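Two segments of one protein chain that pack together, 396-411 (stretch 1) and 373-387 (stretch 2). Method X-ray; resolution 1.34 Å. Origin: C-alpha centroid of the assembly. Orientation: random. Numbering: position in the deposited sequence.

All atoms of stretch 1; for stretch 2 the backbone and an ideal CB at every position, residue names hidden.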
ATOM      1  N   GLU A 396      40.745  -8.795 -17.898  1.00 18.09           N
ATOM      2  CA  GLU A 396      40.997  -7.577 -18.655  1.00 17.92           C
ATOM      3  C   GLU A 396      39.806  -7.279 -19.578  1.00 19.34           C
ATOM      4  O   GLU A 396      39.488  -6.106 -19.749  1.00 16.52           O
ATOM      5  CB  GLU A 396      42.306  -7.695 -19.466  1.00 19.46           C
ATOM      6  CG  GLU A 396      43.561  -7.556 -18.608  1.00 25.88           C
ATOM      7  CD  GLU A 396      43.790  -6.236 -17.887  1.00 34.67           C
ATOM      8  OE1 GLU A 396      43.340  -5.181 -18.385  1.00 31.13           O
ATOM      9  OE2 GLU A 396      44.474  -6.254 -16.840  1.00 37.11           O
ATOM     10  N   HIS A 397      39.110  -8.313 -20.137  1.00 16.52           N
ATOM     11  CA  HIS A 397      37.944  -8.080 -20.999  1.00 16.96           C
ATOM     12  C   HIS A 397      36.831  -7.392 -20.203  1.00 17.25           C
ATOM     13  O   HIS A 397      36.260  -6.411 -20.682  1.00 17.45           O
ATOM     14  CB  HIS A 397      37.408  -9.359 -21.651  1.00 18.19           C
ATOM     15  CG  HIS A 397      36.158  -9.135 -22.452  1.00 20.80           C
ATOM     16  ND1 HIS A 397      36.138  -8.258 -23.526  1.00 22.63           N
ATOM     17  CD2 HIS A 397      34.905  -9.618 -22.261  1.00 22.35           C
ATOM     18  CE1 HIS A 397      34.897  -8.278 -23.987  1.00 21.82           C
ATOM     19  NE2 HIS A 397      34.120  -9.088 -23.262  1.00 22.52           N
ATOM     20  N   ILE A 398      36.544  -7.872 -18.983  1.00 15.07           N
ATOM     21  CA  ILE A 398      35.495  -7.212 -18.190  1.00 14.44           C
ATOM     22  C   ILE A 398      35.897  -5.757 -17.845  1.00 15.91           C
ATOM     23  O   ILE A 398      35.058  -4.861 -17.926  1.00 14.31           O
ATOM     24  CB  ILE A 398      35.108  -8.083 -17.001  1.00 16.22           C
ATOM     25  CG1 ILE A 398      34.347  -9.304 -17.557  1.00 16.20           C
ATOM     26  CG2 ILE A 398      34.230  -7.293 -15.983  1.00 16.43           C
ATOM     27  CD1 ILE A 398      34.148 -10.477 -16.562  1.00 20.54           C
ATOM     28  N   LYS A 399      37.200  -5.494 -17.581  1.00 13.58           N
ATOM     29  CA  LYS A 399      37.680  -4.132 -17.375  1.00 12.95           C
ATOM     30  C   LYS A 399      37.416  -3.313 -18.652  1.00 15.69           C
ATOM     31  O   LYS A 399      36.979  -2.165 -18.556  1.00 14.90           O
ATOM     32  CB  LYS A 399      39.193  -4.157 -17.012  1.00 14.28           C
ATOM     33  CG  LYS A 399      39.834  -2.779 -16.949  1.00 15.04           C
ATOM     34  CD  LYS A 399      41.174  -2.820 -16.223  1.00 17.47           C
ATOM     35  CE  LYS A 399      41.811  -1.456 -16.136  1.00 17.66           C
ATOM     36  NZ  LYS A 399      42.923  -1.484 -15.149  1.00 22.33           N
ATOM     37  N   ASP A 400      37.680  -3.893 -19.844  1.00 13.59           N
ATOM     38  CA  ASP A 400      37.444  -3.180 -21.110  1.00 13.41           C
ATOM     39  C   ASP A 400      35.975  -2.836 -21.276  1.00 13.96           C
ATOM     40  O   ASP A 400      35.625  -1.744 -21.731  1.00 13.32           O
ATOM     41  CB  ASP A 400      37.903  -4.011 -22.325  1.00 15.38           C
ATOM     42  CG  ASP A 400      39.394  -4.272 -22.400  1.00 20.14           C
ATOM     43  OD1 ASP A 400      40.164  -3.527 -21.755  1.00 19.18           O
ATOM     44  OD2 ASP A 400      39.787  -5.207 -23.125  1.00 22.32           O
ATOM     45  N   VAL A 401      35.098  -3.786 -20.926  1.00 13.71           N
ATOM     46  CA  VAL A 401      33.654  -3.533 -21.016  1.00 13.11           C
ATOM     47  C   VAL A 401      33.266  -2.382 -20.064  1.00 14.83           C
ATOM     48  O   VAL A 401      32.553  -1.433 -20.464  1.00 14.27           O
ATOM     49  CB  VAL A 401      32.864  -4.828 -20.712  1.00 16.24           C
ATOM     50  CG1 VAL A 401      31.385  -4.511 -20.496  1.00 16.57           C
ATOM     51  CG2 VAL A 401      33.055  -5.851 -21.836  1.00 16.64           C
ATOM     52  N   LEU A 402      33.751  -2.416 -18.829  1.00 13.76           N
ATOM     53  CA  LEU A 402      33.461  -1.305 -17.904  1.00 13.54           C
ATOM     54  C   LEU A 402      33.999   0.027 -18.400  1.00 16.55           C
ATOM     55  O   LEU A 402      33.255   1.008 -18.420  1.00 15.03           O
ATOM     56  CB  LEU A 402      34.024  -1.566 -16.517  1.00 13.41           C
ATOM     57  CG  LEU A 402      33.279  -2.552 -15.656  1.00 16.66           C
ATOM     58  CD1 LEU A 402      34.046  -2.800 -14.376  1.00 17.06           C
ATOM     59  CD2 LEU A 402      31.841  -2.034 -15.306  1.00 16.42           C
ATOM     60  N   LYS A 403      35.275   0.086 -18.834  1.00 15.59           N
ATOM     61  CA  LYS A 403      35.843   1.336 -19.320  1.00 15.76           C
ATOM     62  C   LYS A 403      35.057   1.922 -20.481  1.00 17.25           C
ATOM     63  O   LYS A 403      34.987   3.144 -20.626  1.00 18.05           O
ATOM     64  CB  LYS A 403      37.279   1.128 -19.797  1.00 19.69           C
ATOM     65  CG  LYS A 403      38.283   0.932 -18.674  1.00 35.74           C
ATOM     66  CD  LYS A 403      39.656   0.533 -19.218  1.00 49.11           C
ATOM     67  CE  LYS A 403      40.553   1.711 -19.526  1.00 68.55           C
ATOM     68  NZ  LYS A 403      41.965   1.287 -19.722  1.00 82.28           N
ATOM     69  N   SER A 404      34.511   1.046 -21.338  1.00 13.21           N
ATOM     70  CA  SER A 404      33.795   1.497 -22.509  1.00 12.67           C
ATOM     71  C   SER A 404      32.390   2.030 -22.181  1.00 15.67           C
ATOM     72  O   SER A 404      31.847   2.834 -22.940  1.00 15.94           O
ATOM     73  CB  SER A 404      33.687   0.355 -23.503  1.00 15.41           C
ATOM     74  OG  SER A 404      33.052   0.792 -24.686  1.00 17.95           O
ATOM     75  N   ASN A 405      31.797   1.603 -21.052  1.00 12.29           N
ATOM     76  CA  ASN A 405      30.410   1.940 -20.714  1.00 12.28           C
ATOM     77  C   ASN A 405      30.239   2.859 -19.529  1.00 13.85           C
ATOM     78  O   ASN A 405      29.196   3.522 -19.444  1.00 13.57           O
ATOM     79  CB  ASN A 405      29.611   0.661 -20.517  1.00 11.42           C
ATOM     80  CG  ASN A 405      29.525  -0.117 -21.807  1.00 15.00           C
ATOM     81  OD1 ASN A 405      30.267  -1.106 -22.044  1.00 16.73           O
ATOM     82  ND2 ASN A 405      28.723   0.369 -22.714  1.00 12.86           N
ATOM     83  N   LEU A 406      31.224   2.937 -18.645  1.00 12.43           N
ATOM     84  CA  LEU A 406      31.116   3.796 -17.465  1.00 11.87           C
ATOM     85  C   LEU A 406      31.168   5.264 -17.806  1.00 13.85           C
ATOM     86  O   LEU A 406      32.061   5.694 -18.552  1.00 13.84           O
ATOM     87  CB  LEU A 406      32.216   3.515 -16.440  1.00 11.70           C
ATOM     88  CG  LEU A 406      32.084   2.258 -15.606  1.00 13.25           C
ATOM     89  CD1 LEU A 406      33.378   1.988 -14.882  1.00 14.15           C
ATOM     90  CD2 LEU A 406      30.909   2.384 -14.602  1.00 12.83           C
ATOM     91  N   SER A 407      30.278   6.064 -17.192  1.00 12.26           N
ATOM     92  CA  SER A 407      30.282   7.505 -17.413  1.00 12.16           C
ATOM     93  C   SER A 407      31.388   8.181 -16.613  1.00 16.55           C
ATOM     94  O   SER A 407      31.628   9.390 -16.793  1.00 18.34           O
ATOM     95  CB  SER A 407      28.947   8.106 -17.000  1.00 14.26           C
ATOM     96  OG  SER A 407      28.685   7.827 -15.628  1.00 17.24           O
ATOM     97  N   THR A 408      32.013   7.424 -15.702  1.00 12.73           N
ATOM     98  CA  THR A 408      33.087   7.910 -14.834  1.00 11.40           C
ATOM     99  C   THR A 408      34.343   7.061 -15.076  1.00 13.86           C
ATOM    100  O   THR A 408      34.254   5.913 -15.528  1.00 14.29           O
ATOM    101  CB  THR A 408      32.608   7.825 -13.365  1.00 12.43           C
ATOM    102  OG1 THR A 408      31.932   6.574 -13.143  1.00 11.93           O
ATOM    103  CG2 THR A 408      31.647   8.964 -13.017  1.00 13.43           C
ATOM    104  N   SER A 409      35.511   7.620 -14.718  1.00 12.28           N
ATOM    105  CA  SER A 409      36.821   6.972 -14.918  1.00 12.69           C
ATOM    106  C   SER A 409      37.288   6.264 -13.640  1.00 16.85           C
ATOM    107  O   SER A 409      38.355   6.565 -13.096  1.00 16.37           O
ATOM    108  CB  SER A 409      37.855   8.023 -15.318  1.00 15.99           C
ATOM    109  OG  SER A 409      37.503   8.633 -16.549  1.00 24.33           O
ATOM    110  N   ASN A 410      36.477   5.322 -13.154  1.00 13.62           N
ATOM    111  CA  ASN A 410      36.761   4.614 -11.907  1.00 12.48           C
ATOM    112  C   ASN A 410      38.027   3.768 -11.984  1.00 14.40           C
ATOM    113  O   ASN A 410      38.313   3.189 -13.037  1.00 14.46           O
ATOM    114  CB  ASN A 410      35.609   3.654 -11.591  1.00 13.02           C
ATOM    115  CG  ASN A 410      34.293   4.371 -11.477  1.00 14.73           C
ATOM    116  OD1 ASN A 410      33.739   4.811 -12.475  1.00 14.33           O
ATOM    117  ND2 ASN A 410      33.787   4.528 -10.269  1.00 12.00           N
ATOM    118  N   ASP A 411      38.708   3.613 -10.839  1.00 13.07           N
ATOM    119  CA  ASP A 411      39.827   2.681 -10.739  1.00 12.70           C
ATOM    120  C   ASP A 411      39.230   1.245 -10.867  1.00 15.76           C
ATOM    121  O   ASP A 411      38.264   0.916 -10.157  1.00 14.32           O
ATOM    122  CB  ASP A 411      40.475   2.853  -9.360  1.00 14.76           C
ATOM    123  CG  ASP A 411      41.720   2.031  -9.148  1.00 17.75           C
ATOM    124  OD1 ASP A 411      42.380   1.706 -10.142  1.00 18.26           O
ATOM    125  OD2 ASP A 411      42.058   1.770  -7.970  1.00 18.71           O
ATOM    126  N   UNK A 373      32.365 -14.428 -17.570  1.00 22.62           N
ATOM    127  CA  UNK A 373      31.911 -14.609 -18.946  1.00 22.63           C
ATOM    128  C   UNK A 373      32.682 -13.762 -19.956  1.00 27.25           C
ATOM    129  O   UNK A 373      32.972 -12.586 -19.711  1.00 25.58           O
ATOM    130  CB  UNK A 373      30.420 -14.278 -19.041  1.00 22.63           C
ATOM    131  N   UNK A 374      32.957 -14.356 -21.134  1.00 25.22           N
ATOM    132  CA  UNK A 374      33.602 -13.635 -22.233  1.00 25.39           C
ATOM    133  C   UNK A 374      32.574 -12.690 -22.894  1.00 29.08           C
ATOM    134  O   UNK A 374      32.958 -11.792 -23.646  1.00 29.53           O
ATOM    135  CB  UNK A 374      34.180 -14.614 -23.257  1.00 25.39           C
ATOM    136  N   UNK A 375      31.267 -12.885 -22.579  1.00 25.27           N
ATOM    137  CA  UNK A 375      30.135 -12.119 -23.117  1.00 24.00           C
ATOM    138  C   UNK A 375      29.554 -11.102 -22.114  1.00 24.75           C
ATOM    139  O   UNK A 375      28.475 -10.551 -22.368  1.00 24.62           O
ATOM    140  CB  UNK A 375      29.032 -13.084 -23.556  1.00 24.00           C
ATOM    141  N   UNK A 376      30.256 -10.842 -20.986  1.00 19.77           N
ATOM    142  CA  UNK A 376      29.798  -9.925 -19.923  1.00 17.30           C
ATOM    143  C   UNK A 376      29.337  -8.603 -20.513  1.00 18.84           C
ATOM    144  O   UNK A 376      30.075  -8.003 -21.286  1.00 18.95           O
ATOM    145  CB  UNK A 376      30.911  -9.678 -18.903  1.00 17.30           C
ATOM    146  N   UNK A 377      28.147  -8.119 -20.118  1.00 15.47           N
ATOM    147  CA  UNK A 377      27.652  -6.871 -20.659  1.00 15.92           C
ATOM    148  C   UNK A 377      27.163  -5.873 -19.610  1.00 16.73           C
ATOM    149  O   UNK A 377      26.593  -6.241 -18.570  1.00 15.60           O
ATOM    150  CB  UNK A 377      26.515  -7.170 -21.638  1.00 15.92           C
ATOM    151  N   UNK A 378      27.358  -4.591 -19.933  1.00 14.88           N
ATOM    152  CA  UNK A 378      27.018  -3.420 -19.118  1.00 14.24           C
ATOM    153  C   UNK A 378      26.445  -2.406 -20.110  1.00 16.72           C
ATOM    154  O   UNK A 378      26.946  -2.308 -21.244  1.00 17.79           O
ATOM    155  CB  UNK A 378      28.222  -2.867 -18.354  1.00 14.24           C
ATOM    156  N   UNK A 379      25.453  -1.621 -19.685  1.00 13.32           N
ATOM    157  CA  UNK A 379      24.937  -0.537 -20.522  1.00 13.10           C
ATOM    158  C   UNK A 379      25.545   0.760 -20.046  1.00 13.82           C
ATOM    159  O   UNK A 379      26.035   0.848 -18.901  1.00 12.40           O
ATOM    160  CB  UNK A 379      23.409  -0.470 -20.481  1.00 13.10           C
ATOM    161  N   UNK A 380      25.474   1.810 -20.881  1.00 12.23           N
ATOM    162  CA  UNK A 380      26.040   3.081 -20.467  1.00 11.80           C
ATOM    163  C   UNK A 380      25.304   3.718 -19.287  1.00 12.94           C
ATOM    164  O   UNK A 380      25.876   4.553 -18.587  1.00 13.30           O
ATOM    165  CB  UNK A 380      26.039   4.048 -21.653  1.00 11.80           C
ATOM    166  N   UNK A 381      24.050   3.292 -19.040  1.00 11.09           N
ATOM    167  CA  UNK A 381      23.291   3.787 -17.896  1.00 11.57           C
ATOM    168  C   UNK A 381      23.108   2.737 -16.812  1.00 12.54           C
ATOM    169  O   UNK A 381      22.255   2.910 -15.937  1.00 12.72           O
ATOM    170  CB  UNK A 381      21.921   4.288 -18.358  1.00 11.57           C
ATOM    171  N   UNK A 382      23.898   1.645 -16.831  1.00 10.44           N
ATOM    172  CA  UNK A 382      23.835   0.664 -15.742  1.00 10.02           C
ATOM    173  C   UNK A 382      24.219   1.351 -14.421  1.00 11.27           C
ATOM    174  O   UNK A 382      23.522   1.195 -13.405  1.00 10.23           O
ATOM    175  CB  UNK A 382      24.757  -0.524 -16.024  1.00 10.02           C
ATOM    176  N   UNK A 383      25.339   2.077 -14.436  1.00 10.65           N
ATOM    177  CA  UNK A 383      25.862   2.757 -13.256  1.00 10.24           C
ATOM    178  C   UNK A 383      25.784   4.257 -13.388  1.00 12.37           C
ATOM    179  O   UNK A 383      26.130   4.821 -14.443  1.00 11.50           O
ATOM    180  CB  UNK A 383      27.311   2.338 -12.998  1.00 10.24           C
ATOM    181  N   UNK A 384      25.390   4.922 -12.313  1.00 10.92           N
ATOM    182  CA  UNK A 384      25.474   6.363 -12.171  1.00 10.65           C
ATOM    183  C   UNK A 384      26.009   6.526 -10.762  1.00 13.12           C
ATOM    184  O   UNK A 384      25.253   6.629  -9.774  1.00 12.83           O
ATOM    185  CB  UNK A 384      24.140   7.077 -12.398  1.00 10.65           C
ATOM    186  N   UNK A 385      27.338   6.407 -10.651  1.00 10.55           N
ATOM    187  CA  UNK A 385      28.001   6.322  -9.359  1.00 10.96           C
ATOM    188  C   UNK A 385      29.175   7.294  -9.235  1.00 11.97           C
ATOM    189  O   UNK A 385      29.696   7.770 -10.255  1.00 11.66           O
ATOM    190  CB  UNK A 385      28.488   4.891  -9.122  1.00 10.96           C
ATOM    191  N   UNK A 386      29.664   7.548  -8.002  1.00 11.82           N
ATOM    192  CA  UNK A 386      30.840   8.420  -7.855  1.00 12.14           C
ATOM    193  C   UNK A 386      32.066   7.817  -8.549  1.00 13.00           C
ATOM    194  O   UNK A 386      32.272   6.583  -8.567  1.00 11.34           O
ATOM    195  CB  UNK A 386      31.143   8.658  -6.374  1.00 12.14           C
ATOM    196  N   UNK A 387      32.917   8.691  -9.125  1.00 11.53           N
ATOM    197  CA  UNK A 387      34.130   8.231  -9.794  1.00 10.96           C
ATOM    198  C   UNK A 387      35.115   7.569  -8.827  1.00 13.12           C
ATOM    199  O   UNK A 387      36.004   6.831  -9.259  1.00 14.30           O
ATOM    200  CB  UNK A 387      34.810   9.406 -10.499  1.00 10.96           C
TER

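Position 373 opens a type I turn, and its CB points sideways with nothing of stretch 1 within 5.5 Å. Small polar residues suit such a corner; it is Ser373, whose OG accepts a hydrogen bond from the backbone N of 375 inside the turn. Positions 374 and 375 point away from stretch 1, leaving the choice open, with polar residues natural. They are Thr374 and Glu375, joined by a hydrogen bond from Thr374 OG1 to Glu375 OE2.

At 376 the CB points toward the helix, 3.7 Å from Ile398 CG1 and 5.3 Å from Val401 CG2. This apolar surface invites a large hydrophobic, aliphatic or aromatic. Phe376 takes it: Ile398 CG2 lies 4.3 Å from the centroid of the Phe376 ring, off-centre, while Val401 CG1 meets the ring edge.

Position 377 points away, so the helix sets little constraint; it is Ser377. At 378 the extended backbone turns CB back toward the helix, 4.2 Å from Val401 CG1, 4.4 Å from Asn405 CB and 4.8 Å from Leu402 CD2. A medium aliphatic such as Val or Ile fits. Val378 sends CG2 to Val401 CG1 at 3.8 Å and to Leu402 CD2 at 4.1 Å.

Positions 379 to 382 form another type I turn. Position 379 points away and tolerates a long polar chain, here Lys379. At 380 the CB points sideways, near the helix's last carbonyls, so a long flexible chain could lie along them. Lys380 does so, its CE 3.9 Å from Ser404 O, and its CA makes a CA-H...O contact with Asn405 O at 3.3 Å. Position 381 points away, so stretch 1 sets no preference; it is Asp381. Position 382 points toward stretch 1 but finds none of it within 5.5 Å of CB; a small polar group could serve the turn. Thr382 OG1 accepts from Lys379 N, bracing it.

At 383 the CB points toward stretch 1, 3.9 Å from Leu406 CD2, favouring an aliphatic or aromatic group. Phe383 reaches Leu406 CD2 through CD2 at 3.8 Å and Leu402 CD2 through CE2 at 4.1 Å. Position 384 points away and asks for little; it is Ala384.

At 385 the CB points sideways, 5.4 Å from Asn410 ND2, so contact needs some length. Ile385 CD1 packs 3.8 Å from Asn410 ND2. Position 386, pointing away with phi −62°, permits proline; Pro386 O accepts a weak hydrogen bond from Asn410 ND2 at 3.1 Å.

Position 387 sits beside Thr408 CB and the free donor Ser409 N, calling for an acceptor such as Asp, Glu or Gln. Glu387 OE2 takes Ser409 N at 2.8 Å, nearly straight at 170°.

Stretch 2 373-387: STEFSVKKDTFAIPE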
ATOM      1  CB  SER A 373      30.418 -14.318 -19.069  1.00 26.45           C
ATOM      2  OG  SER A 373      30.014 -14.295 -20.431  1.00 34.57           O
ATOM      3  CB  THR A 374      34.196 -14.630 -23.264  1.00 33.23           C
ATOM      4  OG1 THR A 374      33.168 -15.525 -23.703  1.00 28.88           O
ATOM      5  CG2 THR A 374      35.377 -15.426 -22.701  1.00 34.89           C
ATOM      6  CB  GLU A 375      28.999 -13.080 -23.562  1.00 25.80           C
ATOM      7  CG  GLU A 375      29.422 -14.331 -24.327  1.00 43.59           C
ATOM      8  CD  GLU A 375      30.139 -14.109 -25.645  1.00 69.82           C
ATOM      9  OE1 GLU A 375      29.518 -13.546 -26.575  1.00 74.27           O
ATOM     10  OE2 GLU A 375      31.316 -14.523 -25.755  1.00 58.91           O
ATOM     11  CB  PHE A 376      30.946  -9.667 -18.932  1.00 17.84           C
ATOM     12  CG  PHE A 376      30.507  -8.907 -17.702  1.00 17.81           C
ATOM     13  CD1 PHE A 376      29.872  -9.558 -16.655  1.00 18.90           C
ATOM     14  CD2 PHE A 376      30.703  -7.539 -17.606  1.00 18.04           C
ATOM     15  CE1 PHE A 376      29.435  -8.858 -15.536  1.00 19.76           C
ATOM     16  CE2 PHE A 376      30.278  -6.845 -16.473  1.00 19.01           C
ATOM     17  CZ  PHE A 376      29.627  -7.505 -15.464  1.00 17.41           C
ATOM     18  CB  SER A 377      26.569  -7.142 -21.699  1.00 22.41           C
ATOM     19  OG  SER A 377      25.402  -7.670 -21.100  1.00 30.83           O
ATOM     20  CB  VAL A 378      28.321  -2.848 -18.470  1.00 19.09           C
ATOM     21  CG1 VAL A 378      28.070  -1.561 -17.693  1.00 19.80           C
ATOM     22  CG2 VAL A 378      28.985  -3.889 -17.563  1.00 18.83           C
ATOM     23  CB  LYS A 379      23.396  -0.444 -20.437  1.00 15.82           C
ATOM     24  CG  LYS A 379      22.645  -1.700 -20.917  1.00 23.13           C
ATOM     25  CD  LYS A 379      22.821  -1.953 -22.413  1.00 33.61           C
ATOM     26  CE  LYS A 379      21.712  -2.802 -22.990  1.00 56.74           C
ATOM     27  NZ  LYS A 379      22.029  -3.271 -24.369  1.00 64.05           N
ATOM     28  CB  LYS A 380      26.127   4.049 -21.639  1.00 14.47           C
ATOM     29  CG  LYS A 380      27.305   3.659 -22.525  1.00 17.89           C
ATOM     30  CD  LYS A 380      27.440   4.574 -23.698  1.00 16.96           C
ATOM     31  CE  LYS A 380      28.612   4.171 -24.556  1.00 17.26           C
ATOM     32  NZ  LYS A 380      28.486   4.812 -25.899  1.00 18.34           N
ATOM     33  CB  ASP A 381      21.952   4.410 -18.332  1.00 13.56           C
ATOM     34  CG  ASP A 381      21.075   3.467 -19.104  1.00 14.51           C
ATOM     35  OD1 ASP A 381      21.440   2.286 -19.235  1.00 16.34           O
ATOM     36  OD2 ASP A 381      19.985   3.897 -19.537  1.00 19.15           O
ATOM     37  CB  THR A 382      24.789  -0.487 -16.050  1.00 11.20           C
ATOM     38  OG1 THR A 382      24.266  -1.233 -17.152  1.00 11.72           O
ATOM     39  CG2 THR A 382      24.988  -1.420 -14.856  1.00 11.19           C
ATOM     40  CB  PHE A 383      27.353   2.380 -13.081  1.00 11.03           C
ATOM     41  CG  PHE A 383      27.566   0.923 -12.762  1.00 10.30           C
ATOM     42  CD1 PHE A 383      27.267   0.417 -11.504  1.00 11.12           C
ATOM     43  CD2 PHE A 383      28.106   0.054 -13.712  1.00 11.51           C
ATOM     44  CE1 PHE A 383      27.449  -0.938 -11.216  1.00 11.54           C
ATOM     45  CE2 PHE A 383      28.343  -1.290 -13.402  1.00 12.49           C
ATOM     46  CZ  PHE A 383      28.013  -1.774 -12.157  1.00 11.44           C
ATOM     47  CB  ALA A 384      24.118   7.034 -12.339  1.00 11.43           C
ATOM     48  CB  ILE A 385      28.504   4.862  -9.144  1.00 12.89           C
ATOM     49  CG1 ILE A 385      29.581   4.443 -10.184  1.00 13.70           C
ATOM     50  CG2 ILE A 385      27.325   3.863  -9.136  1.00 12.46           C
ATOM     51  CD1 ILE A 385      30.261   3.088  -9.878  1.00 12.68           C
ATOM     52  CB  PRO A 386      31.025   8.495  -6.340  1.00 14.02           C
ATOM     53  CG  PRO A 386      29.631   8.224  -5.778  1.00 16.28           C
ATOM     54  CD  PRO A 386      29.139   7.127  -6.684  1.00 12.36           C
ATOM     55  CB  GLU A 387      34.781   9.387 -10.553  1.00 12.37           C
ATOM     56  CG  GLU A 387      35.927   8.949 -11.441  1.00 13.47           C
ATOM     57  CD  GLU A 387      36.340  10.056 -12.384  1.00 18.61           C
ATOM     58  OE1 GLU A 387      37.159  10.902 -11.962  1.00 17.66           O
ATOM     59  OE2 GLU A 387      35.761  10.143 -13.489  1.00 17.66           O
TER
HETATM   60  O   HOH W   1      31.397  -8.688 -23.546  1.00 24.35           O
HETATM   61  O   HOH W   2      27.843   4.649 -16.545  1.00 12.76           O
HETATM   62  O   HOH W   3      28.926   6.190 -13.132  1.00 14.04           O
HETATM   63  O   HOH W   4      37.834   4.965  -8.474  1.00 17.14           O
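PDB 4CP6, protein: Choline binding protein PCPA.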